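Local coordinates for sigma-C capsid protein (Avian reovirus, PDB 2VRS) that forms the homotrimeric fibre of the virion, attaching the virus to host cells and inducing their apoptosis, at residues 9-12 / 13-17. Sequence-based numbering, arbitrary orientation.
Sequences NSTA and ISNLK
Ile-13, Ser-14, Asn-15 and Leu-16 each donate their backbone N-H to the carbonyl four residues back, from Asn-9 to Ala-12, in unbroken alpha-helical i to i+4 bonding; Ile-13 N to Asn-9 O, at 2.9 Å and an N-H...O angle of 166°, is the straightest of the four. With CG1 of Ile-13 beside its own backbone N (chi1 -71°), that branch runs back over the preceding turn, CG1 lying 3.3 Å from Asn-9 O. Leu-16 repeats this one turn on, its CG 3.4 Å from Ala-12 O. Both are buried: Ile-13 packs on Ile-13 of the second subunit, and Leu-16 on Leu-16 of both other subunits, while Asn-9 meets Asn-9 of the third. On another face one water joins Ser-10 OG, 3.1 Å away, to Ser-14 OG, 2.8 Å away, spanning one turn. CG2 of Thr-11 stands 4.2 Å from ND2 of Asn-15. Thr-11, Ser-14 and Asn-15 are exposed and Ser-10 partly so, which makes this an amphipathic stretch of helix 3-38 in the trimeric coiled coil: its inner side carries Ile-13, Leu-16 and also the amide of Asn-9, its outer side is polar.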
ATOM      1  N   ASN C   9      -5.220  18.336 -81.395  1.00 29.01           N
ATOM      2  CA  ASN C   9      -5.594  17.237 -80.521  1.00 28.59           C
ATOM      3  C   ASN C   9      -4.383  16.560 -79.918  1.00 32.66           C
ATOM      4  O   ASN C   9      -4.388  16.231 -78.736  1.00 27.67           O
ATOM      5  CB  ASN C   9      -6.471  16.259 -81.257  1.00 29.17           C
ATOM      6  CG  ASN C   9      -7.901  16.765 -81.393  1.00 32.89           C
ATOM      7  OD1 ASN C   9      -8.299  17.704 -80.693  1.00 32.73           O
ATOM      8  ND2 ASN C   9      -8.682  16.138 -82.266  1.00 35.62           N
ATOM      9  N   SER C  10      -3.321  16.402 -80.716  1.00 27.16           N
ATOM     10  CA  SER C  10      -2.054  15.857 -80.213  1.00 32.69           C
ATOM     11  C   SER C  10      -1.435  16.682 -79.072  1.00 31.61           C
ATOM     12  O   SER C  10      -0.975  16.106 -78.072  1.00 33.26           O
ATOM     13  CB  SER C  10      -1.049  15.694 -81.361  1.00 31.69           C
ATOM     14  OG  SER C  10       0.165  15.153 -80.865  1.00 29.51           O
ATOM     15  N   THR C  11      -1.413  18.007 -79.213  1.00 27.87           N
ATOM     16  CA  THR C  11      -0.947  18.891 -78.136  1.00 30.47           C
ATOM     17  C   THR C  11      -1.787  18.728 -76.846  1.00 29.14           C
ATOM     18  O   THR C  11      -1.232  18.657 -75.744  1.00 31.77           O
ATOM     19  CB  THR C  11      -0.979  20.352 -78.550  1.00 32.94           C
ATOM     20  OG1 THR C  11      -0.239  20.514 -79.762  1.00 38.38           O
ATOM     21  CG2 THR C  11      -0.352  21.230 -77.471  1.00 35.26           C
ATOM     22  N   ALA C  12      -3.107  18.693 -77.004  1.00 29.85           N
ATOM     23  CA  ALA C  12      -4.029  18.427 -75.882  1.00 29.31           C
ATOM     24  C   ALA C  12      -3.736  17.084 -75.212  1.00 28.08           C
ATOM     25  O   ALA C  12      -3.658  16.991 -73.976  1.00 28.54           O
ATOM     26  CB  ALA C  12      -5.490  18.505 -76.371  1.00 27.80           C
ATOM     27  N   ILE C  13      -3.565  16.038 -76.011  1.00 27.45           N
ATOM     28  CA  ILE C  13      -3.175  14.719 -75.492  1.00 29.83           C
ATOM     29  C   ILE C  13      -1.861  14.781 -74.671  1.00 32.35           C
ATOM     30  O   ILE C  13      -1.778  14.189 -73.583  1.00 31.25           O
ATOM     31  CB  ILE C  13      -3.146  13.654 -76.626  1.00 29.48           C
ATOM     32  CG1 ILE C  13      -4.572  13.333 -77.085  1.00 31.56           C
ATOM     33  CG2 ILE C  13      -2.394  12.365 -76.217  1.00 25.45           C
ATOM     34  CD1 ILE C  13      -4.649  12.742 -78.533  1.00 31.72           C
ATOM     35  N   SER C  14      -0.857  15.507 -75.160  1.00 29.97           N
ATOM     36  CA  SER C  14       0.424  15.658 -74.444  1.00 33.75           C
ATOM     37  C   SER C  14       0.236  16.348 -73.088  1.00 38.07           C
ATOM     38  O   SER C  14       0.868  15.986 -72.093  1.00 39.67           O
ATOM     39  CB  SER C  14       1.446  16.416 -75.296  1.00 34.71           C
ATOM     40  OG  SER C  14       1.590  15.749 -76.548  1.00 39.66           O
ATOM     41  N   ASN C  15      -0.654  17.326 -73.057  1.00 35.65           N
ATOM     42  CA  ASN C  15      -1.001  18.002 -71.806  1.00 35.48           C
ATOM     43  C   ASN C  15      -1.717  17.081 -70.826  1.00 35.09           C
ATOM     44  O   ASN C  15      -1.456  17.148 -69.621  1.00 33.14           O
ATOM     45  CB  ASN C  15      -1.829  19.244 -72.082  1.00 33.72           C
ATOM     46  CG  ASN C  15      -1.003  20.352 -72.686  1.00 47.39           C
ATOM     47  OD1 ASN C  15       0.210  20.401 -72.485  1.00 45.35           O
ATOM     48  ND2 ASN C  15      -1.643  21.238 -73.440  1.00 51.62           N
ATOM     49  N   LEU C  16      -2.602  16.225 -71.344  1.00 33.01           N
ATOM     50  CA  LEU C  16      -3.281  15.223 -70.522  1.00 29.92           C
ATOM     51  C   LEU C  16      -2.306  14.195 -69.940  1.00 34.73           C
ATOM     52  O   LEU C  16      -2.405  13.846 -68.757  1.00 27.19           O
ATOM     53  CB  LEU C  16      -4.393  14.509 -71.303  1.00 35.23           C
ATOM     54  CG  LEU C  16      -5.631  15.269 -71.802  1.00 31.43           C
ATOM     55  CD1 LEU C  16      -6.538  14.276 -72.483  1.00 37.31           C
ATOM     56  CD2 LEU C  16      -6.352  16.008 -70.699  1.00 41.76           C
ATOM     57  N   LYS C  17      -1.371  13.711 -70.768  1.00 33.92           N
ATOM     58  CA  LYS C  17      -0.272  12.817 -70.328  1.00 36.97           C
ATOM     59  C   LYS C  17       0.471  13.377 -69.115  1.00 32.65           C
ATOM     60  O   LYS C  17       0.807  12.626 -68.174  1.00 34.83           O
ATOM     61  CB  LYS C  17       0.767  12.619 -71.455  1.00 34.30           C
ATOM     62  CG  LYS C  17       0.722  11.300 -72.187  1.00 46.35           C
ATOM     63  CD  LYS C  17       1.701  11.286 -73.385  1.00 44.74           C
ATOM     64  CE  LYS C  17       1.571   9.992 -74.220  1.00 63.78           C
ATOM     65  NZ  LYS C  17       2.250  10.037 -75.576  1.00 57.06           N
TER
HETATM   66  O   HOH W   1       1.778  17.052 -78.965  1.00 34.99           O